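Local structure of carbohydrate binding module (Uncultured bacterium, 2W3J) at residues 40-45 with 107-112; 45-50 with 129-134; 57-62 with 91-96; 66-71 with 78-83. The protein probably binds uronic acid sugars, as a family 35 carbohydrate binding module that carries bound calcium ions. All coordinates share one frame; numbering follows the deposited sequence. Where two conformers were deposited one is given.

All four contacts are antiparallel strand pairings of one all-beta module. Interactions 1, 2 and 4 belong to the same sheet: strand 40-47 pairs along 107-112 in interaction 1 and continues into interaction 2, sharing L45, while the other side of strand 104-112 takes the hairpin of interaction 4, where V111 O meets T70 N at 2.8 Å. Interaction 3 lies in the second sheet and reaches interaction 4 through F59 against F83 and through N61 ND2 to F83 O, 2.9 Å. Interactions 2 and 3 are about 24 Å apart, centre to centre. The R58 side chain lies about 7 Å from one bound calcium ion and that of R67 about 4 Å from another.

Interaction 1 of 4, residues 40-45 with 107-112; sequences SIVWSL and SIKLVA
The indole of W43 is the one large flat group here. I41, two residues earlier on the same strand, sets its CG2 3.4 Å above one face of the ring, toward the rim. Near the ring plane, the benzo edge turns to the neighbouring strand: CE3 lies beside I108 O and CZ3 is 4.0 Å from L110 CB. With CG anti to the carbonyl carbon (chi1 -64°), the ring runs alongside L110, both side chains pointing the same way, and crosses I108 obliquely, CE3 against CG2. L45 extends this apolar row by touching I108 CD1 with CD2 at 3.8 Å.

The face carrying S40, V42 and K109 is different. The fully extended K109 chain lies across strand 40-45, its CG 3.7 Å from V42 CG2 and its CE pressed to 3.5 Å from S40 CB, a tight carbon contact.

Between the faces, four backbone hydrogen bonds tie I41 to L110 and W43 to I108. W43 N to I108 O is short, 2.8 Å, and nearly along the C=O axis, whereas I108 N meets W43 O from 40° above the carbonyl plane.

I121, I124 and V126 of strand 120-126 pack onto the face of I41, W43 and L45. The chemistry is thus two-sided: an apolar row facing the sandwich core, and an outer face where a lysine contributes its methylenes to the contact.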
loop_
_atom_site.group_PDB
_atom_site.type_symbol
_atom_site.label_atom_id
_atom_site.label_comp_id
_atom_site.label_asym_id
_atom_site.label_seq_id
_atom_site.Cartn_x
_atom_site.Cartn_y
_atom_site.Cartn_z
ATOM N N SER A 40 5.781 -7.206 3.776
ATOM C CA SER A 40 4.887 -6.916 2.652
ATOM C C SER A 40 3.425 -6.736 2.993
ATOM O O SER A 40 2.943 -7.171 4.040
ATOM C CB SER A 40 4.964 -8.045 1.621
ATOM O OG SER A 40 4.471 -9.268 2.143
ATOM N N ILE A 41 2.708 -6.132 2.044
ATOM C CA ILE A 41 1.256 -6.061 2.076
ATOM C C ILE A 41 0.816 -6.429 0.660
ATOM O O ILE A 41 1.492 -6.049 -0.317
ATOM C CB ILE A 41 0.794 -4.650 2.359
ATOM C CG1 ILE A 41 1.246 -4.220 3.744
ATOM C CG2 ILE A 41 -0.750 -4.607 2.268
ATOM C CD1 ILE A 41 1.000 -2.681 4.004
ATOM N N VAL A 42 -0.281 -7.180 0.558
ATOM C CA VAL A 42 -0.800 -7.627 -0.744
ATOM C C VAL A 42 -2.266 -7.261 -0.865
ATOM O O VAL A 42 -3.053 -7.493 0.064
ATOM C CB VAL A 42 -0.678 -9.163 -0.875
ATOM C CG1 VAL A 42 -1.261 -9.641 -2.211
ATOM C CG2 VAL A 42 0.812 -9.581 -0.758
ATOM N N TRP A 43 -2.629 -6.727 -2.033
ATOM C CA TRP A 43 -4.009 -6.380 -2.365
ATOM C C TRP A 43 -4.407 -7.070 -3.676
ATOM O O TRP A 43 -3.529 -7.515 -4.447
ATOM C CB TRP A 43 -4.124 -4.890 -2.614
ATOM C CG TRP A 43 -3.833 -3.981 -1.410
ATOM C CD1 TRP A 43 -4.730 -3.575 -0.451
ATOM C CD2 TRP A 43 -2.589 -3.346 -1.106
ATOM N NE1 TRP A 43 -4.103 -2.693 0.426
ATOM C CE2 TRP A 43 -2.797 -2.540 0.041
ATOM C CE3 TRP A 43 -1.326 -3.344 -1.717
ATOM C CZ2 TRP A 43 -1.787 -1.764 0.600
ATOM C CZ3 TRP A 43 -0.312 -2.566 -1.150
ATOM C CH2 TRP A 43 -0.551 -1.795 0.005
ATOM N N SER A 44 -5.719 -7.150 -3.920
ATOM C CA SER A 44 -6.229 -7.753 -5.178
ATOM C C SER A 44 -7.329 -6.836 -5.701
ATOM O O SER A 44 -8.236 -6.460 -4.949
ATOM C CB SER A 44 -6.819 -9.135 -4.895
ATOM O OG SER A 44 -7.311 -9.787 -6.089
ATOM N N LEU A 45 -7.243 -6.468 -6.978
ATOM C CA LEU A 45 -8.236 -5.588 -7.581
ATOM C C LEU A 45 -8.609 -6.049 -8.973
ATOM O O LEU A 45 -7.873 -6.809 -9.601
ATOM C CB LEU A 45 -7.724 -4.143 -7.659
ATOM C CG LEU A 45 -6.637 -3.670 -8.631
ATOM C CD1 LEU A 45 -7.077 -3.664 -10.101
ATOM C CD2 LEU A 45 -6.185 -2.278 -8.232
ATOM N N SER A 107 -2.788 -8.144 -9.063
ATOM C CA SER A 107 -2.269 -8.130 -7.688
ATOM C C SER A 107 -1.359 -6.918 -7.537
ATOM O O SER A 107 -0.672 -6.505 -8.481
ATOM C CB SER A 107 -1.508 -9.425 -7.373
ATOM O OG SER A 107 -0.400 -9.543 -8.246
ATOM N N ILE A 108 -1.344 -6.320 -6.333
ATOM C CA ILE A 108 -0.445 -5.248 -6.036
ATOM C C ILE A 108 0.202 -5.646 -4.708
ATOM O O ILE A 108 -0.492 -6.092 -3.808
ATOM C CB ILE A 108 -1.182 -3.912 -5.810
ATOM C CG1 ILE A 108 -1.937 -3.481 -7.089
ATOM C CG2 ILE A 108 -0.188 -2.855 -5.381
ATOM C CD1 ILE A 108 -2.603 -2.091 -6.921
ATOM N N LYS A 109 1.530 -5.543 -4.644
ATOM C CA LYS A 109 2.246 -5.868 -3.419
ATOM C C LYS A 109 3.216 -4.725 -3.110
ATOM O O LYS A 109 3.806 -4.098 -4.003
ATOM C CB LYS A 109 2.957 -7.239 -3.558
ATOM C CG LYS A 109 3.675 -7.753 -2.305
ATOM C CD LYS A 109 4.248 -9.197 -2.580
ATOM C CE LYS A 109 4.753 -9.919 -1.287
ATOM N NZ LYS A 109 5.194 -11.369 -1.552
ATOM N N LEU A 110 3.384 -4.427 -1.818
ATOM C CA LEU A 110 4.366 -3.464 -1.442
ATOM C C LEU A 110 5.358 -4.204 -0.540
ATOM O O LEU A 110 4.936 -4.894 0.404
ATOM C CB LEU A 110 3.689 -2.348 -0.646
ATOM C CG LEU A 110 4.541 -1.148 -0.223
ATOM C CD1 LEU A 110 5.017 -0.291 -1.400
ATOM C CD2 LEU A 110 3.694 -0.239 0.709
ATOM N N VAL A 111 6.649 -4.061 -0.839
ATOM C CA VAL A 111 7.680 -4.933 -0.239
ATOM C C VAL A 111 8.830 -4.091 0.321
ATOM O O VAL A 111 9.473 -3.324 -0.397
ATOM C CB VAL A 111 8.269 -5.929 -1.288
ATOM C CG1 VAL A 111 9.344 -6.853 -0.620
ATOM C CG2 VAL A 111 7.145 -6.792 -1.903
ATOM N N ALA A 112 9.102 -4.241 1.619
ATOM C CA ALA A 112 10.119 -3.421 2.271
ATOM C C ALA A 112 11.529 -3.730 1.736
ATOM O O ALA A 112 11.910 -4.893 1.637
ATOM C CB ALA A 112 10.113 -3.696 3.793
#

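Interaction 2 of 4, residues 45-50 with 129-134; sequences LSAASA and NGITPA
Two straight backbone bonds hold this short pairing: S46 N gives to T132 O at 2.8 Å, and T132 N returns to S46 O at 3.1 Å. The first reaches its acceptor from 28° above the carbonyl plane, the second lies in it. Beyond the non-hydrogen-bonded pair A47-I131 the strands end, and A48 N shares its proton between G130 O, a weak bond, and water 2, which in turn donates to N129 O at 2.7 Å. G130 adopts a positive phi, and a beta carbon there would run into A48 CB.

On the side of S46 and T132 the polar groups are joined by solvent. S46 OG sits beside its own backbone N and T132 OG1 in the crowded position between N and carbonyl carbon; both bond water 1, at 2.7 and 2.8 Å, and the same water donates to P133 O. The methyl of A134 closes on S46 OG at 3.3 Å.

Toward the core, A47 CB meets I131 CD1 at 3.9 Å, and W2 and L101 also touch I131. The other edge of strand 40-47 pairs with strand 104-112, so the C-terminal strand 131-133 adds a short antiparallel strand to one sheet of the beta-sandwich fold of this module family.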
loop_
_atom_site.group_PDB
_atom_site.type_symbol
_atom_site.label_atom_id
_atom_site.label_comp_id
_atom_site.label_asym_id
_atom_site.label_seq_id
_atom_site.Cartn_x
_atom_site.Cartn_y
_atom_site.Cartn_z
ATOM N N LEU A 45 -7.243 -6.468 -6.978
ATOM C CA LEU A 45 -8.236 -5.588 -7.581
ATOM C C LEU A 45 -8.609 -6.049 -8.973
ATOM O O LEU A 45 -7.873 -6.809 -9.601
ATOM C CB LEU A 45 -7.724 -4.143 -7.659
ATOM C CG LEU A 45 -6.637 -3.670 -8.631
ATOM C CD1 LEU A 45 -7.077 -3.664 -10.101
ATOM C CD2 LEU A 45 -6.185 -2.278 -8.232
ATOM N N SER A 46 -9.738 -5.554 -9.458
ATOM C CA SER A 46 -10.134 -5.791 -10.846
ATOM C C SER A 46 -10.156 -4.472 -11.575
ATOM O O SER A 46 -10.586 -3.457 -11.016
ATOM C CB SER A 46 -11.530 -6.412 -10.912
ATOM O OG SER A 46 -11.552 -7.662 -10.264
ATOM N N ALA A 47 -9.693 -4.481 -12.828
ATOM C CA ALA A 47 -9.735 -3.323 -13.703
ATOM C C ALA A 47 -10.580 -3.685 -14.944
ATOM O O ALA A 47 -10.456 -4.780 -15.479
ATOM C CB ALA A 47 -8.346 -2.912 -14.131
ATOM N N ALA A 48 -11.426 -2.762 -15.387
ATOM C CA ALA A 48 -12.233 -3.001 -16.604
ATOM C C ALA A 48 -11.378 -3.000 -17.884
ATOM O O ALA A 48 -11.665 -3.727 -18.837
ATOM C CB ALA A 48 -13.364 -1.984 -16.701
ATOM N N SER A 49 -10.327 -2.199 -17.935
ATOM C CA SER A 49 -9.482 -2.242 -19.112
ATOM C C SER A 49 -8.023 -2.081 -18.758
ATOM O O SER A 49 -7.684 -1.583 -17.673
ATOM C CB SER A 49 -9.901 -1.181 -20.128
ATOM O OG SER A 49 -9.687 0.108 -19.604
ATOM N N ALA A 50 -7.168 -2.519 -19.677
ATOM C CA ALA A 50 -5.733 -2.444 -19.491
ATOM C C ALA A 50 -5.206 -1.064 -19.839
ATOM O O ALA A 50 -5.351 -0.592 -20.970
ATOM C CB ALA A 50 -5.034 -3.509 -20.315
ATOM N N ASN A 129 -11.822 4.945 -13.690
ATOM C CA ASN A 129 -13.099 4.281 -13.748
ATOM C C ASN A 129 -12.887 2.793 -13.802
ATOM O O ASN A 129 -11.852 2.325 -14.265
ATOM C CB ASN A 129 -13.885 4.713 -15.003
ATOM C CG ASN A 129 -14.006 6.224 -15.124
ATOM O OD1 ASN A 129 -14.345 6.920 -14.152
ATOM N ND2 ASN A 129 -13.742 6.747 -16.322
ATOM N N GLY A 130 -13.880 2.047 -13.353
ATOM C CA GLY A 130 -13.879 0.612 -13.535
ATOM C C GLY A 130 -12.917 -0.157 -12.636
ATOM O O GLY A 130 -12.520 -1.272 -12.958
ATOM N N ILE A 131 -12.562 0.431 -11.501
ATOM C CA ILE A 131 -11.701 -0.264 -10.527
ATOM C C ILE A 131 -12.587 -0.761 -9.379
ATOM O O ILE A 131 -13.356 0.032 -8.802
ATOM C CB ILE A 131 -10.622 0.690 -9.973
ATOM C CG1 ILE A 131 -9.697 1.199 -11.074
ATOM C CG2 ILE A 131 -9.821 -0.001 -8.886
ATOM C CD1 ILE A 131 -8.860 0.123 -11.697
ATOM N N THR A 132 -12.515 -2.054 -9.076
ATOM C CA THR A 132 -13.205 -2.628 -7.922
ATOM C C THR A 132 -12.245 -3.568 -7.197
ATOM O O THR A 132 -11.207 -3.906 -7.741
ATOM C CB THR A 132 -14.443 -3.465 -8.322
ATOM O OG1 THR A 132 -14.065 -4.451 -9.282
ATOM C CG2 THR A 132 -15.530 -2.559 -8.941
ATOM N N PRO A 133 -12.610 -4.006 -5.988
ATOM C CA PRO A 133 -11.809 -4.995 -5.293
ATOM C C PRO A 133 -12.017 -6.343 -5.966
ATOM O O PRO A 133 -13.009 -6.526 -6.658
ATOM C CB PRO A 133 -12.383 -5.004 -3.860
ATOM C CG PRO A 133 -13.713 -4.318 -3.955
ATOM C CD PRO A 133 -13.719 -3.477 -5.177
ATOM N N ALA A 134 -11.066 -7.255 -5.793
ATOM C CA ALA A 134 -11.182 -8.623 -6.314
ATOM C C ALA A 134 -10.931 -9.639 -5.212
ATOM O O ALA A 134 -10.382 -9.285 -4.155
ATOM C CB ALA A 134 -10.193 -8.833 -7.480
HETATM O O HOH W 1 -13.846 -7.258 -8.998
HETATM O O HOH W 2 -10.789 0.027 -15.083
#

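Interaction 3 of 4, residues 57-62 with 91-96; sequences IRFGNG and QWQTVN
This is an edge pairing of the four-stranded antiparallel sheet in the beta-sandwich: strand 93-101 is outermost, bonded to 51-60 through the pairs I57-V95 and F59-Q93. A guanidinium-indole stack lies on one face and a CH-pi contact on the other.

On the side of R58 and T94, the arginine runs out extended (chi1 -173°) and lays its guanidinium flat on the indole of W92, centres 4.5 Å apart and planes at 15°. NH2 touches W92 CB at 3.5 Å. NH1 is held from beyond the pair by a salt bridge to D122, a calcium ligand, and by G24 O, while W92 NE1 bonds A23 O. An alanine in place of R58 would strip the indole of this stacked cover and take the arginine's charge away from D122, which would probably leave that calcium ligand less firmly placed.

On the other face, F59 CG takes the crowded position (chi1 68°), which swings the ring across so that Q93 CB sits over its face, 3.7 Å from the centroid, a CH-pi contact. V95 CG1 adds a contact to F59 CE2, and F83 meets the F59 ring edge-to-face.

G60 passes close to the indole: a beta carbon there would point toward W92 and come tightly against CZ3. Farther on, water 3 accepts from N61 N at 2.9 Å and donates to Q91 O at 2.8 Å.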
loop_
_atom_site.group_PDB
_atom_site.type_symbol
_atom_site.label_atom_id
_atom_site.label_comp_id
_atom_site.label_asym_id
_atom_site.label_seq_id
_atom_site.Cartn_x
_atom_site.Cartn_y
_atom_site.Cartn_z
ATOM N N ILE A 57 -0.737 5.958 -2.077
ATOM C CA ILE A 57 -0.582 5.233 -0.810
ATOM C C ILE A 57 -0.507 6.231 0.303
ATOM O O ILE A 57 0.276 7.181 0.238
ATOM C CB ILE A 57 0.718 4.382 -0.834
ATOM C CG1 ILE A 57 0.622 3.369 -1.984
ATOM C CG2 ILE A 57 0.892 3.626 0.524
ATOM C CD1 ILE A 57 1.975 2.617 -2.303
ATOM N N ARG A 58 -1.369 6.072 1.316
ATOM C CA ARG A 58 -1.345 6.996 2.452
ATOM C C ARG A 58 -0.639 6.278 3.608
ATOM O O ARG A 58 -0.911 5.116 3.888
ATOM C CB ARG A 58 -2.767 7.385 2.863
ATOM C CG ARG A 58 -2.844 8.476 3.914
ATOM C CD ARG A 58 -4.315 8.953 4.083
ATOM N NE ARG A 58 -4.413 10.109 4.978
ATOM C CZ ARG A 58 -4.792 10.056 6.258
ATOM N NH1 ARG A 58 -5.079 8.894 6.846
ATOM N NH2 ARG A 58 -4.841 11.186 6.961
ATOM N N PHE A 59 0.294 6.962 4.253
ATOM C CA PHE A 59 1.186 6.273 5.179
ATOM C C PHE A 59 1.647 7.179 6.294
ATOM O O PHE A 59 1.592 8.432 6.181
ATOM C CB PHE A 59 2.430 5.716 4.419
ATOM C CG PHE A 59 3.366 6.788 3.879
ATOM C CD1 PHE A 59 4.500 7.197 4.614
ATOM C CD2 PHE A 59 3.127 7.363 2.638
ATOM C CE1 PHE A 59 5.374 8.167 4.104
ATOM C CE2 PHE A 59 3.994 8.349 2.116
ATOM C CZ PHE A 59 5.125 8.743 2.841
ATOM N N GLY A 60 2.105 6.538 7.365
ATOM C CA GLY A 60 2.700 7.255 8.483
ATOM C C GLY A 60 4.142 6.825 8.623
ATOM O O GLY A 60 4.486 5.631 8.576
ATOM N N ASN A 61 4.997 7.817 8.754
ATOM C CA ASN A 61 6.402 7.545 9.064
ATOM C C ASN A 61 7.001 8.753 9.781
ATOM O O ASN A 61 7.317 9.781 9.178
ATOM C CB ASN A 61 7.228 7.182 7.801
ATOM C CG ASN A 61 8.689 6.893 8.160
ATOM O OD1 ASN A 61 8.994 6.738 9.336
ATOM N ND2 ASN A 61 9.589 6.799 7.144
ATOM N N GLY A 62 7.130 8.618 11.093
ATOM C CA GLY A 62 7.793 9.653 11.912
ATOM C C GLY A 62 9.061 9.081 12.519
ATOM O O GLY A 62 9.599 9.636 13.471
ATOM N N GLN A 91 0.952 13.519 11.359
ATOM C CA GLN A 91 0.801 14.023 10.004
ATOM C C GLN A 91 1.021 12.883 9.020
ATOM O O GLN A 91 2.159 12.457 8.747
ATOM C CB GLN A 91 1.780 15.171 9.748
ATOM C CG GLN A 91 1.794 15.664 8.309
ATOM C CD GLN A 91 0.493 16.351 7.919
ATOM O OE1 GLN A 91 0.186 17.434 8.411
ATOM N NE2 GLN A 91 -0.282 15.714 7.042
ATOM N N TRP A 92 -0.076 12.345 8.527
ATOM C CA TRP A 92 -0.009 11.260 7.571
ATOM C C TRP A 92 0.477 11.842 6.239
ATOM O O TRP A 92 0.323 13.051 5.987
ATOM C CB TRP A 92 -1.402 10.623 7.438
ATOM C CG TRP A 92 -1.790 9.889 8.692
ATOM C CD1 TRP A 92 -2.272 10.421 9.860
ATOM C CD2 TRP A 92 -1.654 8.486 8.909
ATOM N NE1 TRP A 92 -2.482 9.412 10.793
ATOM C CE2 TRP A 92 -2.107 8.217 10.231
ATOM C CE3 TRP A 92 -1.225 7.419 8.105
ATOM C CZ2 TRP A 92 -2.120 6.927 10.766
ATOM C CZ3 TRP A 92 -1.222 6.138 8.653
ATOM C CH2 TRP A 92 -1.693 5.906 9.956
ATOM N N GLN A 93 1.064 10.987 5.398
ATOM C CA GLN A 93 1.692 11.443 4.147
ATOM C C GLN A 93 1.082 10.656 3.012
ATOM O O GLN A 93 0.449 9.624 3.232
ATOM C CB GLN A 93 3.196 11.173 4.192
ATOM C CG GLN A 93 3.913 11.875 5.379
ATOM C CD GLN A 93 5.397 11.556 5.400
ATOM O OE1 GLN A 93 5.923 10.958 6.353
ATOM N NE2 GLN A 93 6.095 11.977 4.344
ATOM N N THR A 94 1.260 11.134 1.787
ATOM C CA THR A 94 0.766 10.380 0.641
ATOM C C THR A 94 1.865 10.326 -0.418
ATOM O O THR A 94 2.710 11.222 -0.483
ATOM C CB THR A 94 -0.498 11.011 0.032
ATOM O OG1 THR A 94 -0.256 12.394 -0.263
ATOM C CG2 THR A 94 -1.680 10.907 1.000
ATOM N N VAL A 95 1.887 9.248 -1.195
ATOM C CA VAL A 95 2.803 9.170 -2.324
ATOM C C VAL A 95 2.022 8.594 -3.486
ATOM O O VAL A 95 1.243 7.661 -3.311
ATOM C CB VAL A 95 4.060 8.325 -2.014
ATOM C CG1 VAL A 95 3.723 6.904 -1.538
ATOM C CG2 VAL A 95 5.017 8.283 -3.250
ATOM N N ASN A 96 2.219 9.161 -4.669
ATOM C CA ASN A 96 1.537 8.665 -5.869
ATOM C C ASN A 96 2.469 7.767 -6.667
ATOM O O ASN A 96 3.684 7.974 -6.680
ATOM C CB ASN A 96 1.085 9.834 -6.757
ATOM C CG ASN A 96 -0.085 10.589 -6.181
ATOM O OD1 ASN A 96 -0.856 10.061 -5.372
ATOM N ND2 ASN A 96 -0.234 11.835 -6.593
HETATM O O HOH W 3 4.312 10.628 8.966
#

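Interaction 4 of 4, residues 66-71 with 78-83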
loop_
_atom_site.group_PDB
_atom_site.type_symbol
_atom_site.label_atom_id
_atom_site.label_comp_id
_atom_site.label_asym_id
_atom_site.label_seq_id
_atom_site.Cartn_x
_atom_site.Cartn_y
_atom_site.Cartn_z
ATOM N N ALA A 66 13.828 7.130 6.183
ATOM C CA ALA A 66 12.885 6.725 5.136
ATOM C C ALA A 66 12.733 5.214 5.205
ATOM O O ALA A 66 13.600 4.528 5.752
ATOM C CB ALA A 66 13.377 7.191 3.762
ATOM N N ARG A 67 11.605 4.681 4.726
ATOM C CA ARG A 67 11.390 3.242 4.721
ATOM C C ARG A 67 11.122 2.801 3.300
ATOM O O ARG A 67 9.997 2.514 2.909
ATOM C CB ARG A 67 10.221 2.876 5.622
ATOM C CG ARG A 67 10.571 3.130 7.087
ATOM C CD ARG A 67 9.534 2.570 8.034
ATOM N NE ARG A 67 9.818 3.042 9.398
ATOM C CZ ARG A 67 9.035 2.783 10.437
ATOM N NH1 ARG A 67 7.964 2.015 10.267
ATOM N NH2 ARG A 67 9.340 3.267 11.651
ATOM N N ARG A 68 12.186 2.759 2.512
ATOM C CA ARG A 68 12.034 2.453 1.091
ATOM C C ARG A 68 11.333 1.118 0.873
ATOM O O ARG A 68 11.558 0.152 1.594
ATOM C CB ARG A 68 13.406 2.525 0.398
ATOM C CG ARG A 68 13.986 3.934 0.439
ATOM C CD ARG A 68 15.290 4.093 -0.381
ATOM N NE ARG A 68 15.104 3.884 -1.820
ATOM C CZ ARG A 68 14.705 4.831 -2.663
ATOM N NH1 ARG A 68 14.407 6.045 -2.214
ATOM N NH2 ARG A 68 14.584 4.560 -3.953
ATOM N N ALA A 69 10.463 1.066 -0.147
ATOM C CA ALA A 69 9.725 -0.158 -0.448
ATOM C C ALA A 69 9.410 -0.195 -1.933
ATOM O O ALA A 69 9.230 0.839 -2.555
ATOM C CB ALA A 69 8.402 -0.203 0.325
ATOM N N THR A 70 9.278 -1.383 -2.472
ATOM C CA THR A 70 9.018 -1.539 -3.906
ATOM C C THR A 70 7.567 -1.893 -4.150
ATOM O O THR A 70 7.024 -2.764 -3.476
ATOM C CB THR A 70 9.884 -2.663 -4.516
ATOM O OG1 THR A 70 11.244 -2.513 -4.093
ATOM C CG2 THR A 70 9.778 -2.686 -6.063
ATOM N N VAL A 71 6.976 -1.238 -5.144
ATOM C CA VAL A 71 5.624 -1.540 -5.596
ATOM C C VAL A 71 5.744 -2.624 -6.679
ATOM O O VAL A 71 6.478 -2.427 -7.660
ATOM C CB VAL A 71 4.955 -0.283 -6.174
ATOM C CG1 VAL A 71 3.559 -0.599 -6.746
ATOM C CG2 VAL A 71 4.870 0.810 -5.072
ATOM N N ILE A 78 7.669 -2.548 -10.133
ATOM C CA ILE A 78 7.334 -1.367 -10.903
ATOM C C ILE A 78 8.190 -0.178 -10.533
ATOM O O ILE A 78 8.740 0.505 -11.402
ATOM C CB ILE A 78 5.822 -0.991 -10.754
ATOM C CG1 ILE A 78 4.922 -2.149 -11.196
ATOM C CG2 ILE A 78 5.499 0.299 -11.498
ATOM C CD1 ILE A 78 5.242 -2.678 -12.599
ATOM N N LYS A 79 8.312 0.110 -9.244
ATOM C CA LYS A 79 9.050 1.283 -8.810
ATOM C C LYS A 79 9.353 1.195 -7.319
ATOM O O LYS A 79 8.586 0.599 -6.562
ATOM C CB LYS A 79 8.249 2.558 -9.068
ATOM C CG LYS A 79 9.067 3.804 -8.800
ATOM C CD LYS A 79 8.336 5.061 -9.136
ATOM C CE LYS A 79 9.161 6.256 -8.715
ATOM N NZ LYS A 79 8.489 7.535 -9.069
ATOM N N THR A 80 10.460 1.800 -6.907
ATOM C CA THR A 80 10.799 1.865 -5.484
ATOM C C THR A 80 10.465 3.243 -5.019
ATOM O O THR A 80 10.845 4.211 -5.665
ATOM C CB THR A 80 12.285 1.581 -5.225
ATOM O OG1 THR A 80 12.546 0.242 -5.632
ATOM C CG2 THR A 80 12.584 1.705 -3.714
ATOM N N LEU A 81 9.698 3.331 -3.925
ATOM C CA LEU A 81 9.268 4.590 -3.360
ATOM C C LEU A 81 10.025 4.798 -2.053
ATOM O O LEU A 81 10.379 3.838 -1.388
ATOM C CB LEU A 81 7.755 4.568 -3.063
ATOM C CG LEU A 81 6.823 4.327 -4.261
ATOM C CD1 LEU A 81 5.339 4.372 -3.842
ATOM C CD2 LEU A 81 7.118 5.356 -5.307
ATOM N N ASP A 82 10.261 6.048 -1.705
ATOM C CA ASP A 82 11.118 6.399 -0.567
ATOM C C ASP A 82 10.399 6.261 0.799
ATOM O O ASP A 82 10.993 5.786 1.764
ATOM C CB ASP A 82 11.576 7.843 -0.730
ATOM C CG ASP A 82 12.761 8.191 0.157
ATOM O OD1 ASP A 82 13.752 7.410 0.176
ATOM O OD2 ASP A 82 12.693 9.260 0.846
ATOM N N PHE A 83 9.140 6.730 0.876
ATOM C CA PHE A 83 8.435 6.794 2.182
ATOM C C PHE A 83 9.240 7.519 3.258
ATOM O O PHE A 83 9.651 6.937 4.257
ATOM C CB PHE A 83 8.066 5.392 2.668
ATOM C CG PHE A 83 7.067 4.694 1.791
ATOM C CD1 PHE A 83 5.688 4.931 1.945
ATOM C CD2 PHE A 83 7.483 3.798 0.831
ATOM C CE1 PHE A 83 4.743 4.253 1.127
ATOM C CE2 PHE A 83 6.555 3.152 0.000
ATOM C CZ PHE A 83 5.188 3.384 0.154
#
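Strands 69-73 and 76-81 form a beta hairpin, and this contact contains a classic bulge in it: I78 and K79 both face V71. V71 O takes I78 N at 2.7 Å, while V71 N gives to K79 O at 2.8 Å, both nearly along the C=O axis. A69 and L81 then form a regular hydrogen-bonded pair.

Beyond the strands, R68 and D82 meet at the surface. R68 bends at chi3 (64°), folding back so that NH1 reaches D82 OD1 at 2.8 Å in a salt bridge. The oxygen lies at the edge of the guanidinium, in its plane, yet is approached from above the carboxylate plane, the two groups being turned 50° apart. NH2 meanwhile rests on the methyl T80 CG2, 3.5 Å away. An alanine at D82 removes the carboxylate, and the folded R68 side chain would probably be less fixed over T80.

F83, in a left-handed backbone conformation, turns its ring toward the core, where CE2 meets A69 CB at 3.8 Å; its carbonyl oxygen accepts R67 N at 3.0 Å and, from outside the hairpin, N61 ND2. R67 NH1 bonds L118 O, its side chain about 4 Å from a bound calcium ion. On the same inner face V71 CG2 packs on L81 CD1. The hydroxyls of T70 and T80, on the opposite face, both hydrogen-bond to E113 OE2.

The contact therefore has an apolar inner side that belongs to the sandwich core, and R68 paired with D82; two hydroxyls meeting one oxygen, E113 OE2, would be consistent with an ionised carboxylate.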